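Long-range contacts in aminotransferase class-III (Sphaerobacter thermophilus DSM 20745, PDB 6K8H), which belongs to the class-III aminotransferases, enzymes of the pyridoxal-phosphate-dependent clan, and is also known as an omega-transaminase: residues B[8-19]-B[57-65]; B[353-363]-B[434-445]. All coordinates share one frame; numbering follows the deposited sequence.

Contact 1. Residues B[8-19]-B[57-65]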
loop_
_atom_site.group_PDB
_atom_site.type_symbol
_atom_site.label_atom_id
_atom_site.label_comp_id
_atom_site.label_asym_id
_atom_site.label_seq_id
_atom_site.Cartn_x
_atom_site.Cartn_y
_atom_site.Cartn_z
ATOM N N GLY B 8 -29.445 -13.753 15.039
ATOM C CA GLY B 8 -30.295 -13.456 16.177
ATOM C C GLY B 8 -30.796 -12.021 16.196
ATOM O O GLY B 8 -31.082 -11.468 17.257
ATOM N N GLY B 9 -30.901 -11.417 15.015
ATOM C CA GLY B 9 -31.442 -10.080 14.883
ATOM C C GLY B 9 -30.528 -8.950 15.323
ATOM O O GLY B 9 -30.956 -8.082 16.085
ATOM N N ASN B 10 -29.283 -8.922 14.831
ATOM C CA ASN B 10 -28.369 -7.791 15.032
ATOM C C ASN B 10 -28.162 -7.443 16.508
ATOM O O ASN B 10 -28.339 -6.301 16.930
ATOM C CB ASN B 10 -28.868 -6.569 14.257
ATOM C CG ASN B 10 -28.794 -6.773 12.763
ATOM O OD1 ASN B 10 -27.887 -7.443 12.271
ATOM N ND2 ASN B 10 -29.751 -6.215 12.032
ATOM N N VAL B 11 -27.781 -8.434 17.314
ATOM C CA VAL B 11 -27.672 -8.153 18.742
ATOM C C VAL B 11 -26.537 -7.178 19.051
ATOM O O VAL B 11 -26.558 -6.530 20.106
ATOM C CB VAL B 11 -27.514 -9.458 19.551
ATOM C CG1 VAL B 11 -28.638 -10.418 19.216
ATOM C CG2 VAL B 11 -26.177 -10.110 19.283
ATOM N N TYR B 12 -25.578 -7.003 18.134
ATOM C CA TYR B 12 -24.457 -6.099 18.392
ATOM C C TYR B 12 -24.910 -4.666 18.606
ATOM O O TYR B 12 -24.168 -3.884 19.209
ATOM C CB TYR B 12 -23.441 -6.146 17.239
ATOM C CG TYR B 12 -23.841 -5.351 16.005
ATOM C CD1 TYR B 12 -24.699 -5.884 15.045
ATOM C CD2 TYR B 12 -23.347 -4.075 15.794
ATOM C CE1 TYR B 12 -25.060 -5.150 13.918
ATOM C CE2 TYR B 12 -23.702 -3.339 14.679
ATOM C CZ TYR B 12 -24.568 -3.873 13.749
ATOM O OH TYR B 12 -24.907 -3.129 12.630
ATOM N N ARG B 13 -26.099 -4.302 18.118
ATOM C CA ARG B 13 -26.627 -2.953 18.299
ATOM C C ARG B 13 -27.136 -2.687 19.714
ATOM O O ARG B 13 -27.413 -1.528 20.043
ATOM C CB ARG B 13 -27.764 -2.700 17.307
ATOM C CG ARG B 13 -27.395 -2.826 15.833
ATOM C CD ARG B 13 -28.266 -1.893 15.038
ATOM N NE ARG B 13 -27.995 -1.838 13.601
ATOM C CZ ARG B 13 -27.269 -0.895 13.005
ATOM N NH1 ARG B 13 -26.694 0.068 13.715
ATOM N NH2 ARG B 13 -27.120 -0.909 11.688
ATOM N N GLU B 14 -27.275 -3.710 20.552
ATOM C CA GLU B 14 -27.789 -3.495 21.898
ATOM C C GLU B 14 -26.736 -2.830 22.782
ATOM O O GLU B 14 -25.540 -3.083 22.625
ATOM C CB GLU B 14 -28.207 -4.814 22.539
ATOM C CG GLU B 14 -29.311 -5.560 21.822
ATOM C CD GLU B 14 -29.452 -6.981 22.344
ATOM O OE1 GLU B 14 -28.638 -7.356 23.218
ATOM O OE2 GLU B 14 -30.362 -7.720 21.892
ATOM N N PRO B 15 -27.156 -2.004 23.743
ATOM C CA PRO B 15 -26.188 -1.445 24.699
ATOM C C PRO B 15 -25.466 -2.550 25.453
ATOM O O PRO B 15 -26.033 -3.603 25.745
ATOM C CB PRO B 15 -27.050 -0.589 25.637
ATOM C CG PRO B 15 -28.482 -0.914 25.305
ATOM C CD PRO B 15 -28.499 -1.419 23.899
ATOM N N GLY B 16 -24.181 -2.320 25.714
ATOM C CA GLY B 16 -23.384 -3.311 26.400
ATOM C C GLY B 16 -23.029 -4.521 25.569
ATOM O O GLY B 16 -22.520 -5.500 26.117
ATOM N N SER B 17 -23.284 -4.494 24.263
ATOM C CA SER B 17 -22.796 -5.554 23.394
ATOM C C SER B 17 -21.260 -5.552 23.372
ATOM O O SER B 17 -20.596 -4.610 23.827
ATOM C CB SER B 17 -23.339 -5.383 21.979
ATOM O OG SER B 17 -22.692 -4.290 21.356
ATOM N N ALA B 18 -20.687 -6.644 22.863
ATOM C CA ALA B 18 -19.243 -6.670 22.648
ATOM C C ALA B 18 -18.806 -5.568 21.688
ATOM O O ALA B 18 -17.797 -4.886 21.925
ATOM C CB ALA B 18 -18.816 -8.039 22.128
ATOM N N ALA B 19 -19.561 -5.377 20.599
ATOM C CA ALA B 19 -19.232 -4.330 19.636
ATOM C C ALA B 19 -19.284 -2.945 20.269
ATOM O O ALA B 19 -18.482 -2.077 19.927
ATOM C CB ALA B 19 -20.169 -4.398 18.430
ATOM N N VAL B 57 -18.301 -14.656 11.858
ATOM C CA VAL B 57 -18.799 -14.661 13.232
ATOM C C VAL B 57 -18.344 -13.374 13.907
ATOM O O VAL B 57 -17.134 -13.090 13.965
ATOM C CB VAL B 57 -18.291 -15.890 14.007
ATOM C CG1 VAL B 57 -18.861 -15.925 15.429
ATOM C CG2 VAL B 57 -18.622 -17.171 13.256
ATOM N N ASP B 58 -19.306 -12.617 14.446
ATOM C CA ASP B 58 -18.969 -11.333 15.033
ATOM C C ASP B 58 -18.685 -11.487 16.528
ATOM O O ASP B 58 -18.832 -12.567 17.114
ATOM C CB ASP B 58 -20.050 -10.268 14.703
ATOM C CG ASP B 58 -21.337 -10.346 15.544
ATOM O OD1 ASP B 58 -21.441 -11.087 16.551
ATOM O OD2 ASP B 58 -22.288 -9.613 15.153
ATOM N N ALA B 59 -18.205 -10.393 17.128
ATOM C CA ALA B 59 -17.713 -10.417 18.501
ATOM C C ALA B 59 -18.825 -10.722 19.495
ATOM O O ALA B 59 -18.538 -11.052 20.651
ATOM C CB ALA B 59 -17.029 -9.083 18.837
ATOM N N ASP B 60 -20.081 -10.609 19.066
ATOM C CA ASP B 60 -21.236 -10.970 19.872
ATOM C C ASP B 60 -21.761 -12.368 19.564
ATOM O O ASP B 60 -22.849 -12.724 20.027
ATOM C CB ASP B 60 -22.344 -9.941 19.667
ATOM C CG ASP B 60 -21.971 -8.583 20.216
ATOM O OD1 ASP B 60 -22.093 -8.405 21.439
ATOM O OD2 ASP B 60 -21.529 -7.710 19.433
ATOM N N GLY B 61 -21.015 -13.170 18.804
ATOM C CA GLY B 61 -21.400 -14.541 18.533
ATOM C C GLY B 61 -22.410 -14.735 17.417
ATOM O O GLY B 61 -22.798 -15.880 17.154
ATOM N N GLU B 62 -22.863 -13.665 16.765
ATOM C CA GLU B 62 -23.861 -13.784 15.707
ATOM C C GLU B 62 -23.177 -14.215 14.411
ATOM O O GLU B 62 -22.193 -13.605 13.991
ATOM C CB GLU B 62 -24.595 -12.453 15.531
ATOM C CG GLU B 62 -25.760 -12.458 14.518
ATOM C CD GLU B 62 -26.829 -11.422 14.872
ATOM O OE1 GLU B 62 -26.777 -10.895 16.003
ATOM O OE2 GLU B 62 -27.717 -11.134 14.031
ATOM N N GLU B 63 -23.682 -15.274 13.789
ATOM C CA GLU B 63 -23.081 -15.811 12.576
ATOM C C GLU B 63 -23.884 -15.409 11.351
ATOM O O GLU B 63 -25.117 -15.443 11.361
ATOM C CB GLU B 63 -22.978 -17.334 12.651
ATOM C CG GLU B 63 -22.522 -17.832 13.996
ATOM C CD GLU B 63 -22.078 -19.282 13.966
ATOM O OE1 GLU B 63 -22.509 -20.022 13.049
ATOM O OE2 GLU B 63 -21.291 -19.673 14.857
ATOM N N ARG B 64 -23.183 -15.040 10.284
ATOM C CA ARG B 64 -23.851 -14.678 9.043
ATOM C C ARG B 64 -23.108 -15.311 7.873
ATOM O O ARG B 64 -21.892 -15.503 7.926
ATOM C CB ARG B 64 -23.923 -13.151 8.862
ATOM C CG ARG B 64 -24.551 -12.377 10.031
ATOM C CD ARG B 64 -24.382 -10.853 9.862
ATOM N NE ARG B 64 -25.100 -10.101 10.903
ATOM C CZ ARG B 64 -24.581 -9.727 12.074
ATOM N NH1 ARG B 64 -23.320 -10.022 12.379
ATOM N NH2 ARG B 64 -25.319 -9.036 12.947
ATOM N N LEU B 65 -23.841 -15.630 6.812
ATOM C CA LEU B 65 -23.185 -16.015 5.566
ATOM C C LEU B 65 -22.537 -14.784 4.944
ATOM O O LEU B 65 -23.190 -13.746 4.783
ATOM C CB LEU B 65 -24.192 -16.633 4.599
ATOM C CG LEU B 65 -24.676 -18.047 4.935
ATOM C CD1 LEU B 65 -25.785 -18.445 3.984
ATOM C CD2 LEU B 65 -23.514 -19.036 4.859
HETATM O O HOH W 1 -24.914 -9.140 15.830
#
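Asp60 and Glu62, in the connection between strands 55-58 and 63-66, accept backbone N-H groups of residues 8-19. Asp60 takes the first turn of helix 18-29: its OD1 accepts from Ala18 N at 2.7 Å, its OD2 from Ala19 N at 3.3 Å, each met on the syn side and about 20° out of the carboxylate plane. Two bonds to neighbouring amides fix the rotation of the group, and the helix start would be expected to stabilise its negative charge. Within 8-19, Ser17 caps the same helix, its OG bonding to Tyr12 O and to the amide of Ala20.

Glu62 works likewise on the N-terminal arm. With CG anti to the backbone N (chi1 -175°) and the chain extended, its OE2 receives Asn10 N (2.8 Å) and its OE1 Val11 N (3.0 Å), both through syn lone pairs; Gly8 N adds a weak bond to OE2. Arg64 NH2 meets the amide oxygen OD1 of Asn10 at 3.1 Å, on a lone pair in the carbonyl plane, the two flat groups nearly coplanar. Asp58 OD2, at the edge of the guanidinium, forms a salt bridge with Arg64 NH1 (3.0 Å), while Met407 O takes NE; Glu62 OE2, well out of that plane, pairs with Arg64 by charge alone. A water joins Tyr12 N, Asp58 OD2 and Arg64 NH2, with a weaker bond to Glu62 OE1.

Packing is slight: Val11 CG2 rests on Asp60 CB at 3.9 Å, the Tyr12 ring stands nearly perpendicular to the guanidinium, and Ala18 CB touches Ala59 CB. The Asp58-Glu62-Arg64 network braces a beta hairpin of the mixed sheet, with a type I turn from Asp58 to Gly61; carboxylate-to-amide bonds and the Arg64-Asn10 bond hold the N-terminal arm against it.

Contact 2. Residues B[353-363]-B[434-445]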
loop_
_atom_site.group_PDB
_atom_site.type_symbol
_atom_site.label_atom_id
_atom_site.label_comp_id
_atom_site.label_asym_id
_atom_site.label_seq_id
_atom_site.Cartn_x
_atom_site.Cartn_y
_atom_site.Cartn_z
ATOM N N GLY B 353 -32.917 -16.250 -8.776
ATOM C CA GLY B 353 -33.764 -16.379 -7.603
ATOM C C GLY B 353 -34.207 -15.031 -7.061
ATOM O O GLY B 353 -35.373 -14.850 -6.687
ATOM N N VAL B 354 -33.286 -14.064 -7.028
ATOM C CA VAL B 354 -33.633 -12.731 -6.548
ATOM C C VAL B 354 -34.630 -12.058 -7.487
ATOM O O VAL B 354 -35.566 -11.373 -7.041
ATOM C CB VAL B 354 -32.364 -11.878 -6.373
ATOM C CG1 VAL B 354 -32.739 -10.428 -6.140
ATOM C CG2 VAL B 354 -31.518 -12.414 -5.224
ATOM N N GLU B 355 -34.442 -12.215 -8.799
ATOM C CA GLU B 355 -35.400 -11.627 -9.735
ATOM C C GLU B 355 -36.784 -12.224 -9.529
ATOM O O GLU B 355 -37.793 -11.512 -9.591
ATOM C CB GLU B 355 -34.943 -11.830 -11.181
ATOM C CG GLU B 355 -33.770 -10.955 -11.600
ATOM C CD GLU B 355 -33.152 -11.405 -12.919
ATOM O OE1 GLU B 355 -33.525 -12.497 -13.409
ATOM O OE2 GLU B 355 -32.281 -10.679 -13.455
ATOM N N GLU B 356 -36.852 -13.532 -9.273
ATOM C CA GLU B 356 -38.149 -14.152 -9.020
ATOM C C GLU B 356 -38.772 -13.642 -7.723
ATOM O O GLU B 356 -39.988 -13.443 -7.663
ATOM C CB GLU B 356 -38.018 -15.677 -9.003
ATOM C CG GLU B 356 -39.276 -16.419 -8.530
ATOM C CD GLU B 356 -40.487 -16.231 -9.449
ATOM O OE1 GLU B 356 -40.342 -15.629 -10.538
ATOM O OE2 GLU B 356 -41.595 -16.692 -9.079
ATOM N N VAL B 357 -37.959 -13.416 -6.679
ATOM C CA VAL B 357 -38.487 -12.870 -5.420
ATOM C C VAL B 357 -39.074 -11.484 -5.649
ATOM O O VAL B 357 -40.166 -11.160 -5.164
ATOM C CB VAL B 357 -37.390 -12.827 -4.333
ATOM C CG1 VAL B 357 -37.809 -11.926 -3.165
ATOM C CG2 VAL B 357 -37.069 -14.214 -3.827
ATOM N N LEU B 358 -38.359 -10.649 -6.407
ATOM C CA LEU B 358 -38.866 -9.321 -6.726
ATOM C C LEU B 358 -40.156 -9.408 -7.537
ATOM O O LEU B 358 -41.112 -8.661 -7.293
ATOM C CB LEU B 358 -37.804 -8.540 -7.497
ATOM C CG LEU B 358 -36.517 -8.189 -6.746
ATOM C CD1 LEU B 358 -35.451 -7.701 -7.726
ATOM C CD2 LEU B 358 -36.802 -7.118 -5.696
ATOM N N ARG B 359 -40.191 -10.315 -8.501
ATOM C CA ARG B 359 -41.396 -10.429 -9.349
ATOM C C ARG B 359 -42.591 -10.865 -8.498
ATOM O O ARG B 359 -43.597 -10.238 -8.567
ATOM C CB ARG B 359 -41.168 -11.457 -10.453
ATOM C CG ARG B 359 -42.335 -11.573 -11.412
ATOM C CD ARG B 359 -42.382 -12.901 -12.146
ATOM N NE ARG B 359 -42.690 -14.008 -11.272
ATOM C CZ ARG B 359 -43.896 -14.274 -10.788
ATOM N NH1 ARG B 359 -44.933 -13.533 -11.116
ATOM N NH2 ARG B 359 -44.070 -15.294 -9.980
ATOM N N GLU B 360 -42.410 -11.884 -7.674
ATOM C CA GLU B 360 -43.510 -12.402 -6.824
ATOM C C GLU B 360 -43.991 -11.336 -5.833
ATOM O O GLU B 360 -45.174 -11.329 -5.546
ATOM C CB GLU B 360 -43.172 -13.702 -6.098
ATOM C CG GLU B 360 -44.425 -14.463 -5.692
ATOM C CD GLU B 360 -44.373 -15.198 -4.364
ATOM O OE1 GLU B 360 -45.409 -15.750 -3.932
ATOM O OE2 GLU B 360 -43.304 -15.220 -3.762
ATOM N N ALA B 361 -43.078 -10.553 -5.267
ATOM C CA ALA B 361 -43.471 -9.510 -4.300
ATOM C C ALA B 361 -44.068 -8.282 -5.007
ATOM O O ALA B 361 -44.536 -7.405 -4.326
ATOM C CB ALA B 361 -42.304 -9.133 -3.426
ATOM N N GLY B 362 -43.999 -8.216 -6.329
ATOM C CA GLY B 362 -44.467 -7.001 -6.964
ATOM C C GLY B 362 -43.593 -5.787 -6.729
ATOM O O GLY B 362 -44.085 -4.658 -6.791
ATOM N N VAL B 363 -42.314 -5.989 -6.434
ATOM C CA VAL B 363 -41.382 -4.914 -6.102
ATOM C C VAL B 363 -40.527 -4.664 -7.336
ATOM O O VAL B 363 -39.834 -5.589 -7.787
ATOM C CB VAL B 363 -40.509 -5.272 -4.890
ATOM C CG1 VAL B 363 -39.467 -4.173 -4.617
ATOM C CG2 VAL B 363 -41.390 -5.508 -3.651
ATOM N N VAL B 434 -31.429 -16.333 -1.059
ATOM C CA VAL B 434 -32.670 -15.939 -1.733
ATOM C C VAL B 434 -33.842 -15.921 -0.746
ATOM O O VAL B 434 -34.673 -14.992 -0.750
ATOM C CB VAL B 434 -32.949 -16.861 -2.935
ATOM C CG1 VAL B 434 -34.349 -16.598 -3.506
ATOM C CG2 VAL B 434 -31.895 -16.652 -4.016
ATOM N N ASP B 435 -33.916 -16.933 0.126
ATOM C CA ASP B 435 -34.969 -16.968 1.145
ATOM C C ASP B 435 -34.867 -15.780 2.097
ATOM O O ASP B 435 -35.884 -15.144 2.435
ATOM C CB ASP B 435 -34.895 -18.280 1.926
ATOM C CG ASP B 435 -35.297 -19.489 1.085
ATOM O OD1 ASP B 435 -35.805 -19.296 -0.045
ATOM O OD2 ASP B 435 -35.111 -20.630 1.555
ATOM N N ALA B 436 -33.643 -15.470 2.552
ATOM C CA ALA B 436 -33.455 -14.341 3.456
ATOM C C ALA B 436 -33.801 -13.024 2.784
ATOM O O ALA B 436 -34.307 -12.112 3.444
ATOM C CB ALA B 436 -32.022 -14.316 3.977
ATOM N N PHE B 437 -33.530 -12.903 1.484
ATOM C CA PHE B 437 -33.870 -11.680 0.765
ATOM C C PHE B 437 -35.377 -11.511 0.676
ATOM O O PHE B 437 -35.890 -10.400 0.850
ATOM C CB PHE B 437 -33.248 -11.680 -0.640
ATOM C CG PHE B 437 -33.626 -10.472 -1.461
ATOM C CD1 PHE B 437 -33.034 -9.242 -1.218
ATOM C CD2 PHE B 437 -34.587 -10.555 -2.456
ATOM C CE1 PHE B 437 -33.396 -8.123 -1.942
ATOM C CE2 PHE B 437 -34.953 -9.422 -3.190
ATOM C CZ PHE B 437 -34.358 -8.215 -2.929
ATOM N N ALA B 438 -36.102 -12.601 0.412
ATOM C CA ALA B 438 -37.565 -12.527 0.409
ATOM C C ALA B 438 -38.092 -12.046 1.760
ATOM O O ALA B 438 -38.944 -11.140 1.842
ATOM C CB ALA B 438 -38.154 -13.893 0.052
ATOM N N ALA B 439 -37.569 -12.623 2.840
ATOM C CA ALA B 439 -38.010 -12.186 4.162
ATOM C C ALA B 439 -37.636 -10.727 4.428
ATOM O O ALA B 439 -38.420 -9.975 5.021
ATOM C CB ALA B 439 -37.426 -13.101 5.233
ATOM N N ALA B 440 -36.445 -10.304 3.988
ATOM C CA ALA B 440 -35.999 -8.931 4.222
ATOM C C ALA B 440 -36.843 -7.928 3.447
ATOM O O ALA B 440 -37.109 -6.823 3.929
ATOM C CB ALA B 440 -34.525 -8.782 3.829
ATOM N N LEU B 441 -37.231 -8.278 2.225
ATOM C CA LEU B 441 -38.128 -7.427 1.455
ATOM C C LEU B 441 -39.467 -7.263 2.175
ATOM O O LEU B 441 -39.981 -6.135 2.314
ATOM C CB LEU B 441 -38.303 -8.022 0.057
ATOM C CG LEU B 441 -38.741 -7.193 -1.148
ATOM C CD1 LEU B 441 -37.893 -5.934 -1.278
ATOM C CD2 LEU B 441 -38.640 -8.066 -2.405
ATOM N N GLN B 442 -39.996 -8.362 2.709
ATOM C CA GLN B 442 -41.284 -8.271 3.443
ATOM C C GLN B 442 -41.090 -7.333 4.641
ATOM O O GLN B 442 -41.896 -6.412 4.800
ATOM C CB GLN B 442 -41.741 -9.670 3.852
ATOM C CG GLN B 442 -42.169 -10.518 2.666
ATOM C CD GLN B 442 -42.302 -11.982 3.000
ATOM O OE1 GLN B 442 -42.264 -12.378 4.162
ATOM N NE2 GLN B 442 -42.451 -12.806 1.972
ATOM N N ASP B 443 -39.999 -7.511 5.389
ATOM C CA ASP B 443 -39.696 -6.625 6.513
ATOM C C ASP B 443 -39.656 -5.165 6.086
ATOM O O ASP B 443 -40.256 -4.297 6.731
ATOM C CB ASP B 443 -38.361 -6.995 7.126
ATOM C CG ASP B 443 -38.390 -8.308 7.842
ATOM O OD1 ASP B 443 -39.459 -8.946 7.969
ATOM O OD2 ASP B 443 -37.306 -8.691 8.300
ATOM N N ALA B 444 -38.933 -4.876 5.005
ATOM C CA ALA B 444 -38.750 -3.491 4.586
ATOM C C ALA B 444 -40.072 -2.859 4.198
ATOM O O ALA B 444 -40.241 -1.640 4.346
ATOM C CB ALA B 444 -37.762 -3.419 3.415
ATOM N N ARG B 445 -41.036 -3.677 3.773
ATOM C CA ARG B 445 -42.368 -3.153 3.363
ATOM C C ARG B 445 -43.366 -3.217 4.528
ATOM O O ARG B 445 -44.477 -2.718 4.369
ATOM C CB ARG B 445 -42.908 -3.922 2.155
ATOM C CG ARG B 445 -41.945 -3.998 0.982
ATOM C CD ARG B 445 -42.394 -5.035 -0.022
ATOM N NE ARG B 445 -43.602 -4.622 -0.709
ATOM C CZ ARG B 445 -44.422 -5.446 -1.345
ATOM N NH1 ARG B 445 -44.172 -6.741 -1.372
ATOM N NH2 ARG B 445 -45.499 -4.974 -1.940
#
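Val357 of helix 337-361 fits as a knob into a hole on helix 427-445 formed by Val434, Phe437, Ala438 and Leu441. The helix segments run in the same general direction, their axes 9.5 Å apart at closest approach and crossing at -27°. From Val357, CB comes within 4.1 Å of Phe437 CD2, and the two methyls then divide the hole. With CG1 anti to the backbone N (chi1 165°), that methyl meets Phe437, Ala438 and Leu441, lying 3.6 Å from Phe437 CD2 and equally close to Ala438 CA, with Leu441 CD2 a little farther on. The other methyl, CG2, turns to Val434 and meets its CG1 at 3.6 Å, the two side chains lying alongside and pointing opposite ways.

Around this knob the Phe437 ring is met by three branched side chains of 353-363. Besides Val357, Val354 CG1 makes an off-centre CH-pi contact, 4.3 Å from the ring centroid, whereas Leu358 CD2 arrives at the ring edge, in its plane, next to CZ. Ile376 of strand 373-377 touches both Val354 and Phe437, extending the apolar layer to the three-stranded antiparallel sheet. Gly353 lets the helices approach where Val434 CG2 lies against its CA.

Farther along, Leu441 CD2 collects Leu358, Ala361 and Val363. Helix 337-361 ends in a Schellman motif at Gly362, which has positive phi, and after it Val363 points toward helix 427-445. Bent at chi3 (69°), Arg445 lays its guanidinium over Val363, with CG2 3.5 Å above one face, while its NH1 comes to 3.0 Å from Ala361 O.

How the contacts relate
Both contacts lie towards one periphery of the chain, their centres 27 and 26 Å from its centre, and neither includes a residue lining the pocket of (5-hydroxy-4,6-dimethylpyridin-3-yl)methyl dihydrogen phosphate. Their centres are 24 Å apart and their nearest atoms about 7 Å, so they do not touch directly. Leu65 of contact 1 nevertheless reaches helix 427-445, packing on its Glu429 and Ala432; the same helix contributes 434-445 to contact 2. Helix 393-408 touches both: Glu404 binds Asn10 and Arg13, and Ala405 packs against Ala440 and Asp443. Along the chain the two are in series, contact 1 closing before contact 2 opens.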